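Local coordinates for protein spermidine synthase (Corynebacterium glutamicum ATCC 13032, PDB 3GJY) that probably transfers an aminopropyl group from decarboxylated S-adenosylmethionine to putrescine, yielding spermidine in polyamine biosynthesis, at residues A[89-94]-A[109-114]; A[102-107]-A[116-121]; A[124-129]-A[141-146]. One frame throughout, in Å; residues are numbered along the deposited sequence. Where two conformers were deposited one is given.

Contact 1: A[89-94]-A[109-114]; sequences SKLRIT and DVYPQS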
ATOM      1  N   SER A  89      11.747  15.500  -6.393  1.00 17.04           N
ATOM      2  CA  SER A  89      13.066  15.272  -6.988  1.00 17.98           C
ATOM      3  C   SER A  89      13.987  14.465  -6.079  1.00 18.07           C
ATOM      4  O   SER A  89      15.044  13.983  -6.522  1.00 19.61           O
ATOM      5  CB  SER A  89      13.727  16.608  -7.389  1.00 18.63           C
ATOM      6  OG  SER A  89      14.100  17.313  -6.252  1.00 21.48           O
ATOM      7  N   LYS A  90      13.594  14.295  -4.821  1.00 16.13           N
ATOM      8  CA  LYS A  90      14.420  13.521  -3.893  1.00 16.78           C
ATOM      9  C   LYS A  90      13.617  12.491  -3.084  1.00 14.95           C
ATOM     10  O   LYS A  90      14.045  11.995  -2.020  1.00 16.73           O
ATOM     11  CB  LYS A  90      15.277  14.429  -3.036  1.00 17.96           C
ATOM     12  CG  LYS A  90      14.535  15.441  -2.248  1.00 18.32           C
ATOM     13  CD  LYS A  90      15.447  16.065  -1.192  1.00 20.60           C
ATOM     14  CE  LYS A  90      14.712  17.059  -0.348  1.00 21.31           C
ATOM     15  NZ  LYS A  90      15.677  17.564   0.692  1.00 23.75           N
ATOM     16  N   LEU A  91      12.474  12.128  -3.649  1.00 12.90           N
ATOM     17  CA  LEU A  91      11.523  11.278  -2.954  1.00 12.37           C
ATOM     18  C   LEU A  91      12.037   9.853  -2.756  1.00 12.05           C
ATOM     19  O   LEU A  91      12.545   9.238  -3.706  1.00 12.24           O
ATOM     20  CB  LEU A  91      10.214  11.290  -3.775  1.00 14.16           C
ATOM     21  CG  LEU A  91       8.991  10.835  -2.985  1.00 16.23           C
ATOM     22  CD1 LEU A  91       8.613  11.885  -1.965  1.00 16.62           C
ATOM     23  CD2 LEU A  91       7.837  10.618  -3.966  1.00 21.02           C
ATOM     24  N   ARG A  92      11.837   9.315  -1.549  1.00 10.96           N
ATOM     25  CA  ARG A  92      12.212   7.931  -1.183  1.00 10.71           C
ATOM     26  C   ARG A  92      10.931   7.259  -0.718  1.00 10.26           C
ATOM     27  O   ARG A  92      10.350   7.639   0.303  1.00 10.64           O
ATOM     28  CB  ARG A  92      13.251   7.897  -0.060  1.00 11.38           C
ATOM     29  CG  ARG A  92      14.504   8.639  -0.390  1.00 12.56           C
ATOM     30  CD  ARG A  92      15.264   9.066   0.879  1.00 13.95           C
ATOM     31  NE  ARG A  92      14.447   9.964   1.686  1.00 13.31           N
ATOM     32  CZ  ARG A  92      14.776  10.394   2.904  1.00 13.57           C
ATOM     33  NH1 ARG A  92      15.914   9.972   3.455  1.00 15.60           N
ATOM     34  NH2 ARG A  92      13.931  11.180   3.585  1.00 14.09           N
ATOM     35  N   ILE A  93      10.467   6.259  -1.482  1.00  9.95           N
ATOM     36  CA  ILE A  93       9.256   5.525  -1.131  1.00 10.53           C
ATOM     37  C   ILE A  93       9.617   4.071  -0.794  1.00  9.54           C
ATOM     38  O   ILE A  93      10.230   3.393  -1.642  1.00 10.27           O
ATOM     39  CB  ILE A  93       8.202   5.538  -2.262  1.00 10.47           C
ATOM     40  CG1 ILE A  93       7.917   6.967  -2.756  1.00 11.54           C
ATOM     41  CG2 ILE A  93       6.912   4.789  -1.776  1.00 12.72           C
ATOM     42  CD1 ILE A  93       6.926   7.014  -3.901  1.00 15.21           C
ATOM     43  N   THR A  94       9.234   3.611   0.406  1.00 11.03           N
ATOM     44  CA  THR A  94       9.406   2.205   0.797  1.00 10.78           C
ATOM     45  C   THR A  94       8.095   1.492   0.666  1.00 10.67           C
ATOM     46  O   THR A  94       7.071   1.967   1.213  1.00 11.54           O
ATOM     47  CB  THR A  94       9.891   2.107   2.272  1.00 11.33           C
ATOM     48  OG1 THR A  94      11.189   2.667   2.313  1.00 12.54           O
ATOM     49  CG2 THR A  94       9.933   0.652   2.799  1.00 12.83           C
ATOM     50  N   ASP A 109       7.410   6.051 -12.427  1.00 11.98           N
ATOM     51  CA  ASP A 109       7.128   6.780 -13.662  1.00 12.41           C
ATOM     52  C   ASP A 109       6.547   8.183 -13.413  1.00 13.33           C
ATOM     53  O   ASP A 109       6.922   9.161 -14.079  1.00 14.31           O
ATOM     54  CB  ASP A 109       6.166   5.985 -14.549  1.00 12.81           C
ATOM     55  CG  ASP A 109       6.103   6.550 -15.955  1.00 14.09           C
ATOM     56  OD1 ASP A 109       7.135   6.476 -16.658  1.00 16.40           O
ATOM     57  OD2 ASP A 109       5.038   7.069 -16.342  1.00 17.24           O
ATOM     58  N   VAL A 110       5.641   8.268 -12.440  1.00 12.51           N
ATOM     59  CA  VAL A 110       5.043   9.560 -12.077  1.00 13.47           C
ATOM     60  C   VAL A 110       6.106  10.537 -11.548  1.00 13.35           C
ATOM     61  O   VAL A 110       6.083  11.736 -11.883  1.00 15.27           O
ATOM     62  CB  VAL A 110       3.941   9.376 -11.039  1.00 13.10           C
ATOM     63  CG1 VAL A 110       3.410  10.730 -10.514  1.00 14.70           C
ATOM     64  CG2 VAL A 110       2.796   8.585 -11.674  1.00 14.42           C
ATOM     65  N   TYR A 111       7.040   9.994 -10.769  1.00 12.98           N
ATOM     66  CA  TYR A 111       8.099  10.765 -10.148  1.00 13.08           C
ATOM     67  C   TYR A 111       9.423  10.184 -10.609  1.00 13.22           C
ATOM     68  O   TYR A 111       9.984   9.285  -9.973  1.00 12.77           O
ATOM     69  CB  TYR A 111       7.952  10.677  -8.628  1.00 13.13           C
ATOM     70  CG  TYR A 111       6.635  11.202  -8.089  1.00 12.10           C
ATOM     71  CD1 TYR A 111       6.296  12.562  -8.250  1.00 13.73           C
ATOM     72  CD2 TYR A 111       5.749  10.356  -7.420  1.00 13.59           C
ATOM     73  CE1 TYR A 111       5.085  13.084  -7.776  1.00 12.04           C
ATOM     74  CE2 TYR A 111       4.521  10.852  -6.913  1.00 14.32           C
ATOM     75  CZ  TYR A 111       4.198  12.223  -7.103  1.00 12.71           C
ATOM     76  OH  TYR A 111       3.037  12.715  -6.580  1.00 13.66           O
ATOM     77  N   PRO A 112       9.931  10.657 -11.765  1.00 14.64           N
ATOM     78  CA  PRO A 112      11.048   9.951 -12.410  1.00 15.47           C
ATOM     79  C   PRO A 112      12.393  10.029 -11.706  1.00 15.47           C
ATOM     80  O   PRO A 112      13.331   9.314 -12.110  1.00 15.88           O
ATOM     81  CB  PRO A 112      11.101  10.581 -13.816  1.00 16.29           C
ATOM     82  CG  PRO A 112      10.381  11.868 -13.698  1.00 18.11           C
ATOM     83  CD  PRO A 112       9.345  11.699 -12.632  1.00 15.57           C
ATOM     84  N   GLN A 113      12.479  10.854 -10.660  1.00 14.99           N
ATOM     85  CA  GLN A 113      13.679  10.950  -9.820  0.50 15.34           C
ATOM     86  C   GLN A 113      13.510  10.227  -8.492  1.00 14.70           C
ATOM     87  O   GLN A 113      14.438  10.210  -7.672  1.00 16.62           O
ATOM     88  CB  GLN A 113      14.037  12.415  -9.578  0.50 16.20           C
ATOM     89  CG  GLN A 113      14.376  13.157 -10.866  0.50 16.39           C
ATOM     90  CD  GLN A 113      14.667  14.618 -10.643  0.50 19.54           C
ATOM     91  OE1 GLN A 113      13.760  15.448 -10.554  0.50 20.95           O
ATOM     92  NE2 GLN A 113      15.939  14.947 -10.574  0.50 23.30           N
ATOM     93  N   SER A 114      12.325   9.652  -8.264  1.00 13.63           N
ATOM     94  CA  SER A 114      12.077   8.924  -7.010  1.00 12.81           C
ATOM     95  C   SER A 114      12.843   7.602  -6.945  1.00 12.33           C
ATOM     96  O   SER A 114      13.179   7.002  -7.980  1.00 13.40           O
ATOM     97  CB  SER A 114      10.572   8.695  -6.791  1.00 13.24           C
ATOM     98  OG  SER A 114      10.019   7.763  -7.726  1.00 13.22           O
TER
HETATM   99  O   HOH W   1      16.401  11.368  -5.919  1.00 30.35           O
HETATM  100  O   HOH W   2      15.281  10.012  -4.366  1.00 27.01           O
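Leu91 and Tyr111 are brought together by different first torsions: Leu91 CG lies anti to its backbone N (chi1 -161°), whereas Tyr111 CG lies anti to its carbonyl carbon, beside the backbone N (chi1 -60°). Leu91 thereby lends its CD2 branch to the ring, meeting Tyr111 CD2 at 4.0 Å in an oblique approach. Val110 CG1 sits over the centre of one face of the same ring, and Tyr111 OH is hydrogen-bonded to Asp83 OD1 in the helix 69-85. At the end of the turn, Leu91 CB packs on Ser114 CB, and a bent CA-H...O contact joins Ser114 CA and Leu91 O, 3.4 Å apart. These contacts belong to the first beta-alpha-beta crossover of the Rossmann-like AdoMet-dependent transferase domain: the chain leaves the helix 102-110 at Tyr111, makes a type I beta turn from Tyr111 to Ser114, and comes alongside the entry to the strand 92-96. The turn is braced from within, because Tyr111 O accepts both Ser114 N and Ser114 OG, the hydroxyl at 2.7 Å and in the carbonyl plane. At the exposed end, the extended Gln113 side chain runs past Ser89, its OE1 3.4 Å from Ser89 CB in one of two conformers, so this contact is tentative, while Ser89 OG turns to Asp87. Water joins the two backbones here, one molecule bridging Ser89 O and Gln113 O, and a second lying 2.9 Å from Leu91 O with a weak, longer bond to Gln113 O.

Contact 2: A[102-107]-A[116-121]; sequences TMARYF and NTVVEL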
ATOM      1  N   THR A 102       4.217  -3.432  -8.872  1.00 12.18           N
ATOM      2  CA  THR A 102       3.452  -2.553  -9.747  1.00 11.89           C
ATOM      3  C   THR A 102       3.266  -1.144  -9.182  1.00 11.49           C
ATOM      4  O   THR A 102       3.375  -0.158  -9.938  1.00 11.60           O
ATOM      5  CB  THR A 102       2.134  -3.220 -10.076  1.00 12.25           C
ATOM      6  OG1 THR A 102       2.433  -4.492 -10.697  1.00 12.91           O
ATOM      7  CG2 THR A 102       1.205  -2.325 -10.964  1.00 14.14           C
HETATM    8  N   MSE A 103       2.965  -1.010  -7.888  1.00 12.66           N
HETATM    9  CA  MSE A 103       2.866   0.316  -7.293  0.50 12.20           C
HETATM   10  C   MSE A 103       4.215   1.076  -7.382  1.00 12.38           C
HETATM   11  O   MSE A 103       4.262   2.270  -7.664  1.00 13.26           O
HETATM   12  CB  MSE A 103       2.424   0.169  -5.827  0.50 12.90           C
HETATM   13  CG  MSE A 103       1.804   1.391  -5.224  0.50 13.85           C
HETATM   14 SE   MSE A 103      -0.137   1.681  -5.613  0.40 14.13          SE
HETATM   15  CE  MSE A 103       0.022   2.709  -7.295  0.50 14.37           C
ATOM     16  N   ALA A 104       5.319   0.372  -7.101  1.00 11.32           N
ATOM     17  CA  ALA A 104       6.660   0.956  -7.219  1.00 11.08           C
ATOM     18  C   ALA A 104       6.928   1.465  -8.641  1.00 11.11           C
ATOM     19  O   ALA A 104       7.454   2.574  -8.858  1.00 11.34           O
ATOM     20  CB  ALA A 104       7.750  -0.036  -6.744  1.00 11.75           C
ATOM     21  N   ARG A 105       6.570   0.623  -9.609  1.00 10.25           N
ATOM     22  CA  ARG A 105       6.695   0.944 -11.040  1.00 11.43           C
ATOM     23  C   ARG A 105       5.870   2.195 -11.405  1.00 10.83           C
ATOM     24  O   ARG A 105       6.301   3.059 -12.190  1.00 11.84           O
ATOM     25  CB  ARG A 105       6.234  -0.292 -11.818  1.00 11.83           C
ATOM     26  CG  ARG A 105       6.103  -0.144 -13.346  1.00 11.32           C
ATOM     27  CD  ARG A 105       5.688  -1.501 -13.898  1.00 11.41           C
ATOM     28  NE  ARG A 105       5.392  -1.517 -15.333  1.00 12.17           N
ATOM     29  CZ  ARG A 105       4.172  -1.533 -15.856  1.00 11.98           C
ATOM     30  NH1 ARG A 105       3.084  -1.432 -15.088  1.00 12.68           N
ATOM     31  NH2 ARG A 105       4.058  -1.673 -17.164  1.00 12.77           N
ATOM     32  N   TYR A 106       4.672   2.285 -10.823  1.00 10.74           N
ATOM     33  CA  TYR A 106       3.805   3.434 -11.050  1.00 10.80           C
ATOM     34  C   TYR A 106       4.453   4.726 -10.539  1.00 11.66           C
ATOM     35  O   TYR A 106       4.583   5.720 -11.274  1.00 11.75           O
ATOM     36  CB  TYR A 106       2.469   3.175 -10.327  1.00 12.03           C
ATOM     37  CG  TYR A 106       1.529   4.341 -10.408  1.00 11.23           C
ATOM     38  CD1 TYR A 106       0.650   4.484 -11.490  1.00 12.69           C
ATOM     39  CD2 TYR A 106       1.516   5.313  -9.423  1.00 11.48           C
ATOM     40  CE1 TYR A 106      -0.212   5.571 -11.575  1.00 14.04           C
ATOM     41  CE2 TYR A 106       0.679   6.430  -9.505  1.00 13.56           C
ATOM     42  CZ  TYR A 106      -0.181   6.554 -10.595  1.00 14.07           C
ATOM     43  OH  TYR A 106      -1.015   7.643 -10.669  1.00 16.63           O
ATOM     44  N   PHE A 107       4.866   4.710  -9.257  1.00 11.14           N
ATOM     45  CA  PHE A 107       5.458   5.917  -8.686  1.00 11.09           C
ATOM     46  C   PHE A 107       6.771   6.273  -9.344  1.00 11.89           C
ATOM     47  O   PHE A 107       7.121   7.450  -9.444  1.00 11.64           O
ATOM     48  CB  PHE A 107       5.621   5.825  -7.162  1.00 11.94           C
ATOM     49  CG  PHE A 107       4.321   5.958  -6.427  1.00 10.95           C
ATOM     50  CD1 PHE A 107       3.647   7.152  -6.421  1.00 12.63           C
ATOM     51  CD2 PHE A 107       3.727   4.854  -5.847  1.00 14.06           C
ATOM     52  CE1 PHE A 107       2.415   7.270  -5.759  1.00 13.71           C
ATOM     53  CE2 PHE A 107       2.482   4.956  -5.210  1.00 14.24           C
ATOM     54  CZ  PHE A 107       1.831   6.179  -5.169  1.00 12.40           C
ATOM     55  N   ASN A 116      12.295   3.972  -5.324  1.00 10.53           N
ATOM     56  CA  ASN A 116      11.274   3.080  -4.730  1.00 10.16           C
ATOM     57  C   ASN A 116      11.942   1.789  -4.315  1.00 10.35           C
ATOM     58  O   ASN A 116      12.569   1.138  -5.149  1.00 12.15           O
ATOM     59  CB  ASN A 116      10.181   2.760  -5.762  1.00 11.20           C
ATOM     60  CG  ASN A 116       9.351   3.984  -6.109  1.00 10.38           C
ATOM     61  OD1 ASN A 116       8.269   4.212  -5.511  1.00 11.11           O
ATOM     62  ND2 ASN A 116       9.869   4.823  -6.998  1.00 11.55           N
ATOM     63  N   THR A 117      11.857   1.457  -3.035  1.00 10.45           N
ATOM     64  CA  THR A 117      12.427   0.202  -2.536  1.00  9.98           C
ATOM     65  C   THR A 117      11.288  -0.715  -2.139  1.00 10.43           C
ATOM     66  O   THR A 117      10.449  -0.314  -1.333  1.00 11.77           O
ATOM     67  CB  THR A 117      13.347   0.460  -1.345  1.00 11.25           C
ATOM     68  OG1 THR A 117      14.401   1.327  -1.775  1.00 13.37           O
ATOM     69  CG2 THR A 117      13.932  -0.817  -0.812  1.00 14.05           C
ATOM     70  N   VAL A 118      11.249  -1.910  -2.715  1.00 10.90           N
ATOM     71  CA  VAL A 118      10.196  -2.879  -2.427  1.00 10.40           C
ATOM     72  C   VAL A 118      10.807  -3.987  -1.582  1.00 11.08           C
ATOM     73  O   VAL A 118      11.778  -4.601  -1.990  1.00 12.55           O
ATOM     74  CB  VAL A 118       9.581  -3.476  -3.743  1.00 11.17           C
ATOM     75  CG1 VAL A 118       8.436  -4.446  -3.394  1.00 13.28           C
ATOM     76  CG2 VAL A 118       9.079  -2.349  -4.675  1.00 11.58           C
ATOM     77  N   VAL A 119      10.210  -4.248  -0.431  1.00 10.94           N
ATOM     78  CA  VAL A 119      10.616  -5.351   0.436  1.00 11.47           C
ATOM     79  C   VAL A 119       9.650  -6.491   0.177  1.00 11.34           C
ATOM     80  O   VAL A 119       8.438  -6.406   0.499  1.00 12.93           O
ATOM     81  CB  VAL A 119      10.604  -4.976   1.929  1.00 10.91           C
ATOM     82  CG1 VAL A 119      11.088  -6.181   2.783  1.00 14.55           C
ATOM     83  CG2 VAL A 119      11.429  -3.706   2.173  1.00 14.47           C
ATOM     84  N   GLU A 120      10.173  -7.538  -0.458  1.00 11.51           N
ATOM     85  CA  GLU A 120       9.344  -8.675  -0.899  1.00 12.21           C
ATOM     86  C   GLU A 120       9.846  -9.949  -0.218  1.00 13.49           C
ATOM     87  O   GLU A 120      11.044 -10.260  -0.283  1.00 14.47           O
ATOM     88  CB  GLU A 120       9.468  -8.801  -2.434  1.00 12.82           C
ATOM     89  CG  GLU A 120       8.909 -10.120  -2.990  1.00 12.70           C
ATOM     90  CD  GLU A 120       7.469 -10.347  -2.550  1.00 15.63           C
ATOM     91  OE1 GLU A 120       6.668  -9.379  -2.517  1.00 19.17           O
ATOM     92  OE2 GLU A 120       7.129 -11.486  -2.232  1.00 17.42           O
ATOM     93  N   LEU A 121       8.918 -10.724   0.341  1.00 14.39           N
ATOM     94  CA  LEU A 121       9.227 -11.977   1.024  1.00 15.64           C
ATOM     95  C   LEU A 121       9.781 -13.083   0.092  1.00 14.17           C
ATOM     96  O   LEU A 121      10.687 -13.848   0.467  1.00 16.24           O
ATOM     97  CB  LEU A 121       7.934 -12.455   1.705  1.00 17.08           C
ATOM     98  CG  LEU A 121       8.014 -13.764   2.492  1.00 19.38           C
ATOM     99  CD1 LEU A 121       8.920 -13.610   3.719  1.00 24.33           C
ATOM    100  CD2 LEU A 121       6.601 -14.244   2.843  1.00 22.30           C
TER
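Within the beta-alpha-beta unit formed by strand 92-96, helix 102-110 and strand 115-120, the helix returns antiparallel to the strand that follows it, and Ala104, Phe107, Asn116 and Val118 are where the two meet. The short axes run at 178° to each other and come within 8.6 Å, consistent with the small side chain of Ala104 at the interface. Its CB points at the strand and touches Val118 CG2 at 3.4 Å, a compressed methyl-methyl contact, and Asn116 CB lies 3.8 Å from Ala104 CB. Val118 presents CG2 because CG1 is anti to the backbone N (chi1 -178°), which leaves CG2 beside that N and turned to the helix. One turn further along the helix, Phe107 offers its CB rather than its ring, 3.5 Å from Asn116 OD1; the ring itself leads away to Ile93 and to Ala78 of the helix 69-85, and Tyr106 CD2 lies over the centre of one face. The Asn116 amide passes beside Ala104 O, with CG 3.6 Å from that oxygen, but its hydrogen bonds lie elsewhere: OD1 pairs with His95 NE2, and ND2 with Ser114 OG and Arg140 O. The amide is therefore a buried polar group whose two ends are engaged by the neighbouring strand and loops, which should fix its rotation. The contacts between helix and strand are van der Waals ones, so their fit depends on shape, while the Asn116 amide links the strand to His95, Ser114 and Arg140.

Contact 3: A[124-129]-A[141-146]; sequences ELARLS and VKIRVD. With FMT (formic acid), chain B.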
ATOM      1  N   GLU A 124      11.409 -15.706  -5.544  1.00 15.01           N
ATOM      2  CA  GLU A 124      11.022 -16.023  -6.898  1.00 14.98           C
ATOM      3  C   GLU A 124      10.092 -14.955  -7.466  1.00 14.96           C
ATOM      4  O   GLU A 124      10.220 -14.569  -8.631  1.00 15.38           O
ATOM      5  CB  GLU A 124      10.381 -17.428  -6.980  1.00 16.47           C
ATOM      6  CG  GLU A 124       9.951 -17.824  -8.413  1.00 20.01           C
ATOM      7  CD  GLU A 124      11.114 -18.017  -9.392  1.00 22.97           C
ATOM      8  OE1 GLU A 124      12.306 -17.833  -9.038  1.00 23.35           O
ATOM      9  OE2 GLU A 124      10.789 -18.353 -10.550  1.00 28.42           O
ATOM     10  N   LEU A 125       9.172 -14.441  -6.640  1.00 14.17           N
ATOM     11  CA  LEU A 125       8.370 -13.320  -7.098  1.00 14.46           C
ATOM     12  C   LEU A 125       9.268 -12.112  -7.397  1.00 14.86           C
ATOM     13  O   LEU A 125       9.065 -11.425  -8.404  1.00 14.63           O
ATOM     14  CB  LEU A 125       7.288 -12.918  -6.096  1.00 15.89           C
ATOM     15  CG  LEU A 125       6.374 -11.785  -6.542  1.00 18.52           C
ATOM     16  CD1 LEU A 125       5.679 -12.111  -7.891  1.00 21.52           C
ATOM     17  CD2 LEU A 125       5.319 -11.603  -5.448  1.00 21.99           C
ATOM     18  N   ALA A 126      10.263 -11.863  -6.540  1.00 12.24           N
ATOM     19  CA  ALA A 126      11.228 -10.801  -6.789  1.00 12.83           C
ATOM     20  C   ALA A 126      11.957 -10.986  -8.121  1.00 12.43           C
ATOM     21  O   ALA A 126      12.116 -10.024  -8.889  1.00 12.64           O
ATOM     22  CB  ALA A 126      12.225 -10.703  -5.592  1.00 13.57           C
ATOM     23  N   ARG A 127      12.378 -12.227  -8.405  1.00 13.36           N
ATOM     24  CA  ARG A 127      13.124 -12.500  -9.647  1.00 13.19           C
ATOM     25  C   ARG A 127      12.211 -12.294 -10.874  1.00 12.65           C
ATOM     26  O   ARG A 127      12.618 -11.640 -11.849  1.00 14.20           O
ATOM     27  CB  ARG A 127      13.658 -13.945  -9.606  1.00 14.49           C
ATOM     28  CG  ARG A 127      14.611 -14.250 -10.750  1.00 16.32           C
ATOM     29  CD  ARG A 127      14.993 -15.720 -10.793  1.00 19.41           C
ATOM     30  NE  ARG A 127      13.874 -16.573 -11.173  1.00 21.22           N
ATOM     31  CZ  ARG A 127      13.474 -16.779 -12.427  1.00 25.15           C
ATOM     32  NH1 ARG A 127      14.103 -16.194 -13.439  1.00 26.88           N
ATOM     33  NH2 ARG A 127      12.451 -17.590 -12.670  1.00 28.71           N
ATOM     34  N   LEU A 128      10.968 -12.817 -10.816  1.00 13.26           N
ATOM     35  CA  LEU A 128      10.013 -12.623 -11.927  1.00 13.56           C
ATOM     36  C   LEU A 128       9.706 -11.146 -12.148  1.00 13.29           C
ATOM     37  O   LEU A 128       9.541 -10.713 -13.273  1.00 13.92           O
ATOM     38  CB  LEU A 128       8.695 -13.383 -11.670  1.00 15.04           C
ATOM     39  CG  LEU A 128       8.816 -14.894 -11.770  1.00 17.60           C
ATOM     40  CD1 LEU A 128       7.497 -15.552 -11.312  1.00 21.02           C
ATOM     41  CD2 LEU A 128       9.161 -15.323 -13.187  1.00 22.32           C
ATOM     42  N   SER A 129       9.595 -10.372 -11.052  1.00 13.44           N
ATOM     43  CA  SER A 129       9.323  -8.944 -11.182  1.00 13.32           C
ATOM     44  C   SER A 129      10.423  -8.245 -11.965  1.00 11.72           C
ATOM     45  O   SER A 129      10.149  -7.489 -12.926  1.00 12.46           O
ATOM     46  CB  SER A 129       9.151  -8.252  -9.833  1.00 12.98           C
ATOM     47  OG  SER A 129       8.031  -8.788  -9.123  1.00 16.23           O
ATOM     48  N   VAL A 141      13.504   1.511  -9.084  1.00 10.93           N
ATOM     49  CA  VAL A 141      12.851   0.408  -8.353  1.00 11.53           C
ATOM     50  C   VAL A 141      13.951  -0.549  -7.928  1.00 11.32           C
ATOM     51  O   VAL A 141      14.685  -1.051  -8.768  1.00 12.00           O
ATOM     52  CB  VAL A 141      11.761  -0.345  -9.166  1.00 11.52           C
ATOM     53  CG1 VAL A 141      11.238  -1.568  -8.342  1.00 12.17           C
ATOM     54  CG2 VAL A 141      10.592   0.617  -9.486  1.00 12.22           C
ATOM     55  N   LYS A 142      14.084  -0.743  -6.618  1.00 11.01           N
ATOM     56  CA  LYS A 142      15.087  -1.644  -6.010  1.00 11.19           C
ATOM     57  C   LYS A 142      14.363  -2.655  -5.164  1.00 12.15           C
ATOM     58  O   LYS A 142      13.487  -2.252  -4.390  1.00 13.48           O
ATOM     59  CB  LYS A 142      16.067  -0.848  -5.155  1.00 12.23           C
ATOM     60  CG  LYS A 142      17.184  -1.653  -4.465  1.00 15.10           C
ATOM     61  CD  LYS A 142      18.072  -0.617  -3.675  1.00 18.44           C
ATOM     62  CE  LYS A 142      19.292  -1.226  -3.037  1.00 23.11           C
ATOM     63  NZ  LYS A 142      20.086  -0.161  -2.312  1.00 27.70           N
ATOM     64  N   ILE A 143      14.650  -3.938  -5.337  1.00 12.34           N
ATOM     65  CA  ILE A 143      13.945  -4.999  -4.571  1.00 12.06           C
ATOM     66  C   ILE A 143      14.866  -5.558  -3.504  1.00 11.55           C
ATOM     67  O   ILE A 143      16.022  -5.912  -3.791  1.00 13.85           O
ATOM     68  CB  ILE A 143      13.439  -6.141  -5.490  1.00 11.93           C
ATOM     69  CG1 ILE A 143      12.613  -5.563  -6.673  1.00 12.48           C
ATOM     70  CG2 ILE A 143      12.674  -7.176  -4.683  1.00 14.45           C
ATOM     71  CD1 ILE A 143      12.395  -6.544  -7.796  1.00 14.02           C
ATOM     72  N   ARG A 144      14.372  -5.597  -2.274  1.00 11.91           N
ATOM     73  CA  ARG A 144      15.074  -6.268  -1.183  1.00 13.58           C
ATOM     74  C   ARG A 144      14.235  -7.480  -0.804  1.00 13.64           C
ATOM     75  O   ARG A 144      13.056  -7.316  -0.455  1.00 13.84           O
ATOM     76  CB  ARG A 144      15.219  -5.297   0.007  1.00 14.55           C
ATOM     77  CG  ARG A 144      15.895  -5.893   1.189  1.00 18.56           C
ATOM     78  CD  ARG A 144      16.119  -4.881   2.281  1.00 21.16           C
ATOM     79  NE  ARG A 144      16.624  -5.572   3.452  1.00 23.42           N
ATOM     80  CZ  ARG A 144      17.049  -4.937   4.539  1.00 23.39           C
ATOM     81  NH1 ARG A 144      17.031  -3.620   4.570  1.00 26.44           N
ATOM     82  NH2 ARG A 144      17.478  -5.635   5.568  1.00 28.00           N
ATOM     83  N   VAL A 145      14.851  -8.669  -0.816  1.00 13.67           N
ATOM     84  CA  VAL A 145      14.142  -9.896  -0.434  1.00 13.66           C
ATOM     85  C   VAL A 145      14.396 -10.074   1.060  1.00 14.29           C
ATOM     86  O   VAL A 145      15.540 -10.347   1.491  1.00 16.96           O
ATOM     87  CB  VAL A 145      14.618 -11.100  -1.229  1.00 13.81           C
ATOM     88  CG1 VAL A 145      13.909 -12.360  -0.721  1.00 16.37           C
ATOM     89  CG2 VAL A 145      14.311 -10.858  -2.706  1.00 16.02           C
ATOM     90  N   ASP A 146      13.344  -9.838   1.858  1.00 14.31           N
ATOM     91  CA  ASP A 146      13.487  -9.803   3.314  0.50 15.31           C
ATOM     92  C   ASP A 146      12.108  -9.852   3.955  1.00 15.18           C
ATOM     93  O   ASP A 146      11.103  -9.700   3.256  1.00 16.26           O
ATOM     94  CB  ASP A 146      14.189  -8.501   3.726  0.50 15.65           C
ATOM     95  CG  ASP A 146      15.158  -8.686   4.883  0.50 17.35           C
ATOM     96  OD1 ASP A 146      14.888  -9.495   5.783  0.50 19.07           O
ATOM     97  OD2 ASP A 146      16.201  -7.998   4.879  0.50 21.00           O
TER
HETATM   98  C   FMT B 315       6.491  -8.255  -5.518  1.00 28.84           C
HETATM   99  O1  FMT B 315       7.171  -8.468  -6.520  1.00 31.28           O
HETATM  100  O2  FMT B 315       6.813  -7.508  -4.599  1.00 27.72           O
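A single methyl on the helix side, Ala126 CB, is met by two methyls of the strand, Ile143 CG2 at 3.7 Å and Val145 CG2 at 3.6 Å. Between the protein segments the contact is apolar. In Ile143, chi1 (-52°) puts CG1 beside the backbone N and CG2 anti to it, and the extended chi2 (165°) carries CD1 to 3.7 Å from Ala126 O and 4.2 Å from Ser129 CB. Helix 123-132 and strand 141-145 complete the second beta-alpha-beta crossover of the Rossmann-like domain, their short axes 9.1 Å apart and nearly antiparallel at 164°; strand 141-145 is outermost in the sheet. A formic acid molecule, probably from the crystallisation liquor, lies beside Leu125 and Ser129 of the helix, off the strand. Ser129 OG lies 2.8 Å from FMT O1 and close to Leu125 O. Leu125 flanks the guest, with CG 3.4 Å from FMT O1 and CD2 against the FMT carbon. Each segment also carries its own salt bridge. Glu124 and Arg127 start away from the strand along their CA–CB bonds, and Arg127 grips Glu124 side-on, NE to OE1 and NH2 to OE2, both oxygens met on their syn sides. Arg144 instead sends NE and NH2 to a single oxygen, Asp146 OD2, but Asp146 has two conformers and this bridge is doubtful.

How the contacts relate
Following the chain from its N terminus, strand 92-96 leads into helix 102-110, and contact 1 closes this strand-helix excursion by setting the turn after the helix beside the approach to the strand. Contact 2 crosses it, since 102-107 falls between the two segments of contact 1 and 116-121 follows both; it closes the short connection from helix 102-110 through the turn to strand 115-120. The two also touch directly, Ile93 O lying 2.9 Å from Thr117 N in a probable hydrogen bond between adjacent strands. Contact 3 follows in series, closing the connection from helix 123-132 to strand 141-145. It joins contact 2 through the sheet, where Val118 probably pairs with Lys142 and Arg144. Contacts 1 and 3 do not touch.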